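Local structure of quinonprotein alcohol dehydrogenase-like protein (Bacteroides thetaiotaomicron VPI-5482, 4R5O) at residues Leu377-Asn380 / Glu385-Val388; Met331-Ser334 / Ile339-Leu342; Phe105-Gly110 / Ala144-Ser149; Tyr289-Ala294 / Phe316-Gly321. The protein is of unknown function but binds calcium ions and joins an immunoglobulin-like beta-sandwich to a seven-bladed beta-propeller. One frame throughout, in Å; residues are numbered along the deposited sequence.

Contact 1. Residues Leu377-Asn380 / Glu385-Val388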
loop_
_atom_site.group_PDB
_atom_site.type_symbol
_atom_site.label_atom_id
_atom_site.label_comp_id
_atom_site.label_asym_id
_atom_site.label_seq_id
_atom_site.Cartn_x
_atom_site.Cartn_y
_atom_site.Cartn_z
ATOM N N LEU A 377 10.603 -8.389 -2.213
ATOM C CA LEU A 377 11.614 -7.511 -1.628
ATOM C C LEU A 377 11.317 -6.067 -1.948
ATOM O O LEU A 377 10.762 -5.773 -3.015
ATOM C CB LEU A 377 13.014 -7.863 -2.148
ATOM C CG LEU A 377 13.606 -9.243 -1.850
ATOM C CD1 LEU A 377 14.884 -9.454 -2.646
ATOM C CD2 LEU A 377 13.845 -9.432 -0.351
ATOM N N GLN A 378 11.693 -5.163 -1.053
ATOM C CA GLN A 378 11.568 -3.720 -1.287
ATOM C C GLN A 378 12.904 -3.066 -0.941
ATOM O O GLN A 378 13.661 -3.550 -0.100
ATOM C CB GLN A 378 10.394 -3.086 -0.518
ATOM C CG GLN A 378 10.153 -1.596 -0.763
ATOM C CD GLN A 378 9.798 -1.258 -2.189
ATOM O OE1 GLN A 378 10.638 -1.302 -3.073
ATOM N NE2 GLN A 378 8.600 -0.732 -2.409
ATOM N N LEU A 379 13.210 -1.996 -1.646
ATOM C CA LEU A 379 14.433 -1.264 -1.419
ATOM C C LEU A 379 14.136 0.187 -1.288
ATOM O O LEU A 379 13.313 0.729 -2.033
ATOM C CB LEU A 379 15.436 -1.499 -2.560
ATOM C CG LEU A 379 16.890 -1.074 -2.313
ATOM C CD1 LEU A 379 17.605 -2.084 -1.437
ATOM C CD2 LEU A 379 17.646 -1.024 -3.616
ATOM N N ASN A 380 14.811 0.818 -0.326
ATOM C CA ASN A 380 14.795 2.252 -0.133
ATOM C C ASN A 380 15.870 2.827 -1.052
ATOM O O ASN A 380 17.050 2.572 -0.815
ATOM C CB ASN A 380 14.999 2.592 1.329
ATOM C CG ASN A 380 14.890 4.056 1.631
ATOM O OD1 ASN A 380 15.415 4.912 0.927
ATOM N ND2 ASN A 380 14.248 4.374 2.733
ATOM N N GLU A 385 18.740 0.670 1.821
ATOM C CA GLU A 385 18.177 -0.279 2.778
ATOM C C GLU A 385 17.229 -1.268 2.090
ATOM O O GLU A 385 16.364 -0.857 1.318
ATOM C CB GLU A 385 17.426 0.460 3.904
ATOM C CG GLU A 385 18.276 1.267 4.879
ATOM C CD GLU A 385 17.465 2.184 5.776
ATOM O OE1 GLU A 385 16.659 2.994 5.259
ATOM O OE2 GLU A 385 17.658 2.111 7.007
ATOM N N LEU A 386 17.394 -2.570 2.389
ATOM C CA LEU A 386 16.581 -3.674 1.866
ATOM C C LEU A 386 15.572 -4.110 2.924
ATOM O O LEU A 386 15.953 -4.367 4.063
ATOM C CB LEU A 386 17.494 -4.849 1.449
ATOM C CG LEU A 386 16.858 -6.092 0.796
ATOM C CD1 LEU A 386 16.468 -5.830 -0.660
ATOM C CD2 LEU A 386 17.825 -7.224 0.805
ATOM N N TYR A 387 14.300 -4.173 2.549
ATOM C CA TYR A 387 13.219 -4.595 3.417
ATOM C C TYR A 387 12.788 -5.983 3.025
ATOM O O TYR A 387 12.227 -6.183 1.952
ATOM C CB TYR A 387 12.031 -3.627 3.364
ATOM C CG TYR A 387 12.374 -2.162 3.457
ATOM C CD1 TYR A 387 12.885 -1.624 4.623
ATOM C CD2 TYR A 387 12.054 -1.289 2.434
ATOM C CE1 TYR A 387 13.183 -0.269 4.728
ATOM C CE2 TYR A 387 12.332 0.071 2.531
ATOM C CZ TYR A 387 12.882 0.582 3.691
ATOM O OH TYR A 387 13.135 1.922 3.841
ATOM N N VAL A 388 13.029 -6.933 3.907
ATOM C CA VAL A 388 12.726 -8.341 3.747
ATOM C C VAL A 388 11.610 -8.752 4.702
ATOM O O VAL A 388 11.683 -8.450 5.893
ATOM C CB VAL A 388 14.002 -9.160 4.003
ATOM C CG1 VAL A 388 13.768 -10.621 3.706
ATOM C CG2 VAL A 388 15.170 -8.643 3.171
#
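Gln-378 and Tyr-387 are the hydrogen-bonded pair of an antiparallel beta hairpin, the first two strands of a four-stranded propeller blade. Tyr-387 N gives an almost straight bond to Gln-378 O (2.8 Å), and Gln-378 N returns a longer one to Tyr-387 O (3.2 Å). Toward the turn, Asn-380 N binds Glu-385 O at 2.8 Å. That carbonyl oxygen also sits over the centre of the Tyr-387 ring, while Gln-378 CG approaches the ring edge 3.7 Å from CD2. On the other face of the sheet, Leu-379 and Leu-386 bring their CD1 methyls together at 4.0 Å. With CG beside the backbone N (chi1 -46°), the tyrosine ring leans along the hairpin until its OH meets Asn-380 ND2 at 2.9 Å. The OH lies in the amide plane, although ring and amide are turned 54° apart. A phenylalanine in place of Tyr-387 would probably leave Asn-380 ND2 without this acceptor and that edge of the amide less firmly held. The amide is held from its other end too, since Asn-380 OD1 accepts from the backbone N of Gln-382 and Ser-383 in the turn. Farther out, Phe-104 meets the tyrosine ring, and Gln-378 NE2 reaches Ile-423 O. The same glutamine chain bends at chi2, which brings its OE1 back to accept a hydrogen bond from Leu-379 N (3.0 Å), the donor lying on a lone pair of that oxygen.

Contact 2. Residues Met331-Ser334 / Ile339-Leu342; sequences MVAS and IIYL
Val-332 and Tyr-341 face each other as the hydrogen-bonded pair of a short antiparallel hairpin whose segments run 163° apart in direction. Tyr-341 N donates to Val-332 O at 2.8 Å, and Val-332 N donates to Tyr-341 O at 3.1 Å. A third bond, from Ser-334 N to Ile-339 O (3.2 Å), comes in tilted from the carbonyl plane and brings the ladder to the turn. There Ser-334 OG accepts from the backbone N of Thr-336 and Glu-337. Between these bonds Ala-333 and Ile-340 form the non-hydrogen-bonded pair, with CA atoms 4.4 Å apart, and the alanine adds little bulk opposite the isoleucine. Side chains divide between the two faces. On one, Val-332 holds CG1 between its backbone N and carbonyl carbon (chi1 67°), which sets that methyl against Tyr-341 CB at 3.9 Å. The tyrosine ring turns one face to CG2 of Ile-339, two residues back on its own strand, with the methyl offset toward the rim. On the other face Met-331, present as selenomethionine, lies alongside Leu-342, its CG 3.7 Å from Leu-342 CB. Its CB meets Ile-340 CG2 at 3.9 Å, and SE stays near the same methyl at 4.1 Å before the chain turns at chi3. This three-stranded sheet of the propeller, completed by strand 349-353 beyond strand 339-343, is packed from two directions: Val-332 and Tyr-341 rest on strand 371-379 of the next blade, whereas Met-331, Ile-340 and Leu-342 reach strand 288-294 of the preceding one.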
loop_
_atom_site.group_PDB
_atom_site.type_symbol
_atom_site.label_atom_id
_atom_site.label_comp_id
_atom_site.label_asym_id
_atom_site.label_seq_id
_atom_site.Cartn_x
_atom_site.Cartn_y
_atom_site.Cartn_z
HETATM N N MSE A 331 11.795 -9.652 -6.944
HETATM C CA MSE A 331 13.152 -9.068 -6.949
HETATM C C MSE A 331 13.064 -7.608 -6.744
HETATM O O MSE A 331 11.981 -7.064 -6.848
HETATM C CB MSE A 331 13.890 -9.341 -8.297
HETATM C CG MSE A 331 13.955 -10.807 -8.710
HETATM SE SE MSE A 331 14.816 -10.969 -10.416
HETATM C CE MSE A 331 13.559 -9.984 -11.542
ATOM N N VAL A 332 14.178 -6.944 -6.534
ATOM C CA VAL A 332 14.154 -5.498 -6.433
ATOM C C VAL A 332 15.487 -5.005 -6.989
ATOM O O VAL A 332 16.533 -5.584 -6.714
ATOM C CB VAL A 332 13.828 -4.946 -5.014
ATOM C CG1 VAL A 332 14.919 -5.256 -3.993
ATOM C CG2 VAL A 332 13.525 -3.447 -5.060
ATOM N N ALA A 333 15.415 -3.962 -7.827
ATOM C CA ALA A 333 16.564 -3.337 -8.456
ATOM C C ALA A 333 16.888 -1.997 -7.810
ATOM O O ALA A 333 16.007 -1.252 -7.386
ATOM C CB ALA A 333 16.295 -3.145 -9.937
ATOM N N SER A 334 18.173 -1.701 -7.741
ATOM C CA SER A 334 18.706 -0.441 -7.273
ATOM C C SER A 334 18.686 0.572 -8.403
ATOM O O SER A 334 18.964 0.217 -9.553
ATOM C CB SER A 334 20.118 -0.635 -6.738
ATOM O OG SER A 334 20.679 0.608 -6.356
ATOM N N ILE A 339 22.797 -3.376 -9.342
ATOM C CA ILE A 339 22.408 -4.448 -8.445
ATOM C C ILE A 339 20.925 -4.838 -8.593
ATOM O O ILE A 339 20.045 -3.998 -8.816
ATOM C CB ILE A 339 22.687 -3.929 -6.995
ATOM C CG1 ILE A 339 24.186 -3.950 -6.683
ATOM C CG2 ILE A 339 21.928 -4.689 -5.909
ATOM C CD1 ILE A 339 24.539 -3.277 -5.377
ATOM N N ILE A 340 20.676 -6.140 -8.404
ATOM C CA ILE A 340 19.359 -6.746 -8.268
ATOM C C ILE A 340 19.426 -7.699 -7.072
ATOM O O ILE A 340 20.328 -8.535 -6.988
ATOM C CB ILE A 340 18.797 -7.441 -9.533
ATOM C CG1 ILE A 340 18.791 -6.485 -10.741
ATOM C CG2 ILE A 340 17.392 -8.031 -9.243
ATOM C CD1 ILE A 340 18.427 -7.087 -12.028
ATOM N N TYR A 341 18.507 -7.528 -6.133
ATOM C CA TYR A 341 18.344 -8.441 -5.018
ATOM C C TYR A 341 17.290 -9.484 -5.402
ATOM O O TYR A 341 16.249 -9.106 -5.939
ATOM C CB TYR A 341 17.968 -7.701 -3.731
ATOM C CG TYR A 341 19.030 -6.763 -3.221
ATOM C CD1 TYR A 341 20.062 -7.221 -2.406
ATOM C CD2 TYR A 341 18.974 -5.402 -3.496
ATOM C CE1 TYR A 341 21.043 -6.354 -1.923
ATOM C CE2 TYR A 341 19.940 -4.524 -3.001
ATOM C CZ TYR A 341 20.978 -5.009 -2.224
ATOM O OH TYR A 341 21.917 -4.157 -1.708
ATOM N N LEU A 342 17.559 -10.776 -5.172
ATOM C CA LEU A 342 16.597 -11.833 -5.481
ATOM C C LEU A 342 16.679 -12.906 -4.389
ATOM O O LEU A 342 17.700 -13.019 -3.716
ATOM C CB LEU A 342 16.769 -12.439 -6.902
ATOM C CG LEU A 342 18.050 -13.157 -7.360
ATOM C CD1 LEU A 342 17.827 -13.771 -8.713
ATOM C CD2 LEU A 342 19.249 -12.225 -7.476
#

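Contact 3. Residues Phe105-Gly110 / Ala144-Ser149; sequences FYVADG and ANIIHS
Val-107 and Ile-146 meet by their branch ends, their side chains crossing obliquely between two strands that belong to different sheets. Both point toward the opposite segment, and the nearest approach is from Val-107 CG2 to Ile-146 CD1 at 3.6 Å. Each branch of the valine has its own neighbour. CG2 lies beside the backbone N and takes the isoleucine tip, while CG1, anti to that N (chi1 -180°), faces Ala-144 CB at 4.2 Å. Ile-146 reaches across with an extended chain (chi2 176°), so that its terminal methyl rather than its CG2 branch does the touching. The contact is purely apolar and small, burying 94 Å² in all, and the backbones stay well apart. Phe-112 on strand 111-116 borders both Val-107 and Ile-146, and the amide NE2 of Gln-422 binds Ile-146 O. Strand 103-108 is paired with the C-terminal strand 422-424, and this joining of the two ends of the propeller within one sheet is the ring closure familiar from beta-propellers. Packing of Val-107 against strand 143-149, the first strand of the following sheet, is the face-to-face apolar contact between adjacent blades by which such a propeller is assembled.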
loop_
_atom_site.group_PDB
_atom_site.type_symbol
_atom_site.label_atom_id
_atom_site.label_comp_id
_atom_site.label_asym_id
_atom_site.label_seq_id
_atom_site.Cartn_x
_atom_site.Cartn_y
_atom_site.Cartn_z
ATOM N N PHE A 105 5.241 2.713 4.386
ATOM C CA PHE A 105 3.930 2.090 4.619
ATOM C C PHE A 105 4.085 0.596 4.458
ATOM O O PHE A 105 5.022 0.149 3.804
ATOM C CB PHE A 105 2.816 2.635 3.695
ATOM C CG PHE A 105 2.551 4.135 3.689
ATOM C CD1 PHE A 105 1.796 4.732 4.699
ATOM C CD2 PHE A 105 2.998 4.932 2.639
ATOM C CE1 PHE A 105 1.533 6.101 4.675
ATOM C CE2 PHE A 105 2.724 6.300 2.606
ATOM C CZ PHE A 105 1.997 6.873 3.619
ATOM N N TYR A 106 3.256 -0.185 5.101
ATOM C CA TYR A 106 3.293 -1.626 4.914
ATOM C C TYR A 106 1.858 -2.091 4.983
ATOM O O TYR A 106 1.097 -1.660 5.855
ATOM C CB TYR A 106 4.238 -2.379 5.892
ATOM C CG TYR A 106 3.900 -2.310 7.370
ATOM C CD1 TYR A 106 4.385 -1.279 8.168
ATOM C CD2 TYR A 106 3.188 -3.336 7.992
ATOM C CE1 TYR A 106 4.098 -1.224 9.532
ATOM C CE2 TYR A 106 2.893 -3.291 9.352
ATOM C CZ TYR A 106 3.358 -2.235 10.119
ATOM O OH TYR A 106 3.071 -2.166 11.453
ATOM N N VAL A 107 1.463 -2.873 3.985
ATOM C CA VAL A 107 0.117 -3.405 3.846
ATOM C C VAL A 107 0.085 -4.729 4.612
ATOM O O VAL A 107 0.764 -5.676 4.239
ATOM C CB VAL A 107 -0.278 -3.534 2.345
ATOM C CG1 VAL A 107 -1.696 -4.093 2.183
ATOM C CG2 VAL A 107 -0.138 -2.193 1.638
ATOM N N ALA A 108 -0.629 -4.749 5.729
ATOM C CA ALA A 108 -0.812 -5.885 6.634
ATOM C C ALA A 108 -2.148 -5.744 7.329
ATOM O O ALA A 108 -2.571 -4.625 7.599
ATOM C CB ALA A 108 0.334 -5.967 7.645
ATOM N N ASP A 109 -2.839 -6.869 7.544
ATOM C CA ASP A 109 -4.183 -7.024 8.117
ATOM C C ASP A 109 -5.171 -6.132 7.346
ATOM O O ASP A 109 -6.015 -5.464 7.937
ATOM C CB ASP A 109 -4.241 -6.746 9.647
ATOM C CG ASP A 109 -5.403 -7.423 10.406
ATOM O OD1 ASP A 109 -5.949 -8.446 9.902
ATOM O OD2 ASP A 109 -5.700 -6.994 11.530
ATOM N N GLY A 110 -5.044 -6.166 6.025
ATOM C CA GLY A 110 -5.920 -5.506 5.071
ATOM C C GLY A 110 -6.042 -4.009 5.152
ATOM O O GLY A 110 -7.107 -3.477 4.860
ATOM N N ALA A 144 -4.434 -7.945 -2.115
ATOM C CA ALA A 144 -4.212 -6.516 -2.261
ATOM C C ALA A 144 -3.059 -6.313 -3.212
ATOM O O ALA A 144 -1.929 -6.705 -2.916
ATOM C CB ALA A 144 -3.945 -5.871 -0.914
ATOM N N ASN A 145 -3.351 -5.767 -4.377
ATOM C CA ASN A 145 -2.373 -5.534 -5.430
ATOM C C ASN A 145 -2.314 -4.025 -5.638
ATOM O O ASN A 145 -3.311 -3.423 -6.040
ATOM C CB ASN A 145 -2.789 -6.344 -6.690
ATOM C CG ASN A 145 -3.206 -7.792 -6.348
ATOM O OD1 ASN A 145 -2.354 -8.676 -6.175
ATOM N ND2 ASN A 145 -4.526 -8.049 -6.156
ATOM N N ILE A 146 -1.203 -3.402 -5.230
ATOM C CA ILE A 146 -1.023 -1.937 -5.268
ATOM C C ILE A 146 0.157 -1.531 -6.141
ATOM O O ILE A 146 1.250 -2.105 -6.035
ATOM C CB ILE A 146 -0.812 -1.362 -3.827
ATOM C CG1 ILE A 146 -1.949 -1.798 -2.878
ATOM C CG2 ILE A 146 -0.597 0.159 -3.839
ATOM C CD1 ILE A 146 -1.853 -1.417 -1.478
ATOM N N ILE A 147 -0.052 -0.480 -6.939
ATOM C CA ILE A 147 0.978 0.133 -7.771
ATOM C C ILE A 147 1.044 1.611 -7.409
ATOM O O ILE A 147 0.036 2.318 -7.420
ATOM C CB ILE A 147 0.777 -0.100 -9.285
ATOM C CG1 ILE A 147 1.047 -1.594 -9.601
ATOM C CG2 ILE A 147 1.729 0.836 -10.116
ATOM C CD1 ILE A 147 0.678 -1.995 -10.813
ATOM N N HIS A 148 2.234 2.035 -7.008
ATOM C CA HIS A 148 2.539 3.396 -6.678
ATOM C C HIS A 148 2.987 4.082 -7.980
ATOM O O HIS A 148 4.068 3.795 -8.514
ATOM C CB HIS A 148 3.583 3.448 -5.547
ATOM C CG HIS A 148 3.949 4.833 -5.099
ATOM N ND1 HIS A 148 5.065 5.053 -4.316
ATOM C CD2 HIS A 148 3.359 6.026 -5.361
ATOM C CE1 HIS A 148 5.112 6.362 -4.122
ATOM N NE2 HIS A 148 4.102 6.984 -4.720
ATOM N N SER A 149 2.097 4.934 -8.530
ATOM C CA SER A 149 2.348 5.664 -9.772
ATOM C C SER A 149 1.599 7.001 -9.755
ATOM O O SER A 149 0.550 7.087 -9.118
ATOM C CB SER A 149 1.928 4.812 -10.963
ATOM O OG SER A 149 2.425 5.324 -12.187
#

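Contact 4. Residues Tyr289-Ala294 / Phe316-Gly321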
loop_
_atom_site.group_PDB
_atom_site.type_symbol
_atom_site.label_atom_id
_atom_site.label_comp_id
_atom_site.label_asym_id
_atom_site.label_seq_id
_atom_site.Cartn_x
_atom_site.Cartn_y
_atom_site.Cartn_z
ATOM N N TYR A 289 14.709 -6.824 -16.311
ATOM C CA TYR A 289 15.127 -8.153 -15.918
ATOM C C TYR A 289 14.003 -8.942 -15.332
ATOM O O TYR A 289 13.207 -8.419 -14.564
ATOM C CB TYR A 289 16.266 -8.072 -14.884
ATOM C CG TYR A 289 17.583 -7.598 -15.435
ATOM C CD1 TYR A 289 17.808 -6.249 -15.695
ATOM C CD2 TYR A 289 18.655 -8.474 -15.572
ATOM C CE1 TYR A 289 19.035 -5.800 -16.181
ATOM C CE2 TYR A 289 19.895 -8.036 -16.044
ATOM C CZ TYR A 289 20.080 -6.696 -16.344
ATOM O OH TYR A 289 21.307 -6.266 -16.764
ATOM N N THR A 290 13.971 -10.222 -15.642
ATOM C CA THR A 290 13.047 -11.176 -15.050
ATOM C C THR A 290 13.826 -12.482 -14.906
ATOM O O THR A 290 15.021 -12.500 -15.144
ATOM C CB THR A 290 11.741 -11.284 -15.853
ATOM O OG1 THR A 290 10.770 -12.000 -15.070
ATOM C CG2 THR A 290 11.922 -11.919 -17.252
ATOM N N LEU A 291 13.160 -13.547 -14.484
ATOM C CA LEU A 291 13.747 -14.880 -14.354
ATOM C C LEU A 291 13.073 -15.867 -15.289
ATOM O O LEU A 291 11.882 -15.741 -15.617
ATOM C CB LEU A 291 13.658 -15.418 -12.908
ATOM C CG LEU A 291 14.289 -14.637 -11.774
ATOM C CD1 LEU A 291 14.087 -15.377 -10.508
ATOM C CD2 LEU A 291 15.773 -14.390 -11.985
ATOM N N GLU A 292 13.842 -16.866 -15.686
ATOM C CA GLU A 292 13.402 -17.974 -16.514
ATOM C C GLU A 292 13.590 -19.228 -15.704
ATOM O O GLU A 292 14.585 -19.352 -14.976
ATOM C CB GLU A 292 14.175 -17.998 -17.842
ATOM C CG GLU A 292 13.759 -19.125 -18.773
ATOM C CD GLU A 292 14.457 -19.133 -20.103
ATOM O OE1 GLU A 292 15.696 -18.965 -20.122
ATOM O OE2 GLU A 292 13.777 -19.373 -21.126
ATOM N N SER A 293 12.631 -20.140 -15.787
ATOM C CA SER A 293 12.685 -21.394 -15.045
ATOM C C SER A 293 13.601 -22.371 -15.780
ATOM O O SER A 293 13.507 -22.509 -16.989
ATOM C CB SER A 293 11.280 -21.957 -14.841
ATOM O OG SER A 293 10.499 -21.057 -14.056
ATOM N N ALA A 294 14.583 -22.930 -15.051
ATOM C CA ALA A 294 15.579 -23.891 -15.551
ATOM C C ALA A 294 15.568 -25.153 -14.665
ATOM O O ALA A 294 15.021 -25.126 -13.551
ATOM C CB ALA A 294 16.974 -23.262 -15.599
ATOM N N PHE A 316 20.632 -21.731 -8.267
ATOM C CA PHE A 316 19.718 -21.721 -7.117
ATOM C C PHE A 316 18.327 -21.594 -7.676
ATOM O O PHE A 316 18.140 -20.986 -8.728
ATOM C CB PHE A 316 20.029 -20.638 -6.050
ATOM C CG PHE A 316 19.841 -19.209 -6.495
ATOM C CD1 PHE A 316 18.577 -18.612 -6.472
ATOM C CD2 PHE A 316 20.926 -18.446 -6.902
ATOM C CE1 PHE A 316 18.399 -17.284 -6.875
ATOM C CE2 PHE A 316 20.749 -17.114 -7.295
ATOM C CZ PHE A 316 19.488 -16.544 -7.283
ATOM N N GLN A 317 17.363 -22.178 -6.984
ATOM C CA GLN A 317 15.968 -22.160 -7.372
ATOM C C GLN A 317 15.325 -20.888 -6.819
ATOM O O GLN A 317 15.592 -20.558 -5.663
ATOM C CB GLN A 317 15.296 -23.439 -6.843
ATOM C CG GLN A 317 14.102 -23.916 -7.660
ATOM C CD GLN A 317 14.388 -24.418 -9.064
ATOM O OE1 GLN A 317 15.515 -24.779 -9.435
ATOM N NE2 GLN A 317 13.351 -24.425 -9.881
ATOM N N PRO A 318 14.494 -20.139 -7.584
ATOM C CA PRO A 318 13.890 -18.919 -7.016
ATOM C C PRO A 318 12.767 -19.218 -6.047
ATOM O O PRO A 318 12.089 -20.233 -6.198
ATOM C CB PRO A 318 13.339 -18.173 -8.230
ATOM C CG PRO A 318 13.626 -19.020 -9.417
ATOM C CD PRO A 318 14.046 -20.368 -8.968
ATOM N N ALA A 319 12.574 -18.334 -5.045
ATOM C CA ALA A 319 11.491 -18.425 -4.068
ATOM C C ALA A 319 10.157 -18.344 -4.781
ATOM O O ALA A 319 10.026 -17.656 -5.788
ATOM C CB ALA A 319 11.617 -17.330 -3.029
ATOM N N LYS A 320 9.200 -19.099 -4.299
ATOM C CA LYS A 320 7.885 -19.285 -4.897
ATOM C C LYS A 320 6.838 -19.559 -3.811
ATOM O O LYS A 320 7.172 -20.047 -2.731
ATOM C CB LYS A 320 8.007 -20.491 -5.881
ATOM C CG LYS A 320 6.731 -21.149 -6.378
ATOM C CD LYS A 320 6.971 -22.380 -7.244
ATOM C CE LYS A 320 5.703 -23.137 -7.627
ATOM N NZ LYS A 320 4.661 -22.339 -8.311
ATOM N N GLY A 321 5.588 -19.226 -4.120
ATOM C CA GLY A 321 4.397 -19.550 -3.337
ATOM C C GLY A 321 3.685 -20.696 -4.062
ATOM O O GLY A 321 3.837 -20.825 -5.288
#
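Leu-291 meets Pro-318 where a strand of one propeller blade faces the loop leading from strand 309-314 toward the next blade. The packed part is confined to this pair, both buried and both pointing toward the opposite segment. Leu-291 holds CG beside its backbone N (chi1 -58°) and extends from there (chi2 -179°), carrying CD1 onto the proline ring at 3.7 Å from Pro-318 CB. The two side chains run antiparallel past one another, and the methyl lies against the CB-CG side of the ring. Leu-342 of the next blade also touches Leu-291, and Cys-298 on strand 297-303 touches Pro-318. Toward the other end the contact thins out. Ala-294 lies at the end of the segment with its CA 8.4 Å from the CA of Gln-317, whose exposed side chain bends at chi2 and only approaches the alanine backbone. The strand itself is held by polar bonds on its far side: Glu-292, pointing away from the loop, forms a salt bridge with Lys-311 and a hydrogen bond with Asn-299. Across the interface, then, the grip comes down to one leucine methyl and two proline carbons, with Leu-291 CD1 also lying 3.8 Å from Pro-318 CG.

Overall arrangement
Contacts 4, 2 and 1 follow one another along the chain and around the propeller, whereas contact 3 joins its first two sheets. Contacts 1 and 2 are hairpins of adjacent blades with centres about 9 Å apart, and they touch directly: Leu-386 CD1 lies 3.7 Å from Val-332 CG1. Contact 2 in turn packs on contact 4, about 13 Å away between centres, where Leu-342 CD1 meets Phe-316 CZ at 3.5 Å. Contact 3, centred about 2 Å from the chain's centre, touches none of the others. A bound calcium ion lies about 12 Å from the Tyr-387 side chain; that of Ile-339 is about 9 Å from the side chain of calcium-binding Asp-356 and about 12 Å from a calcium ion.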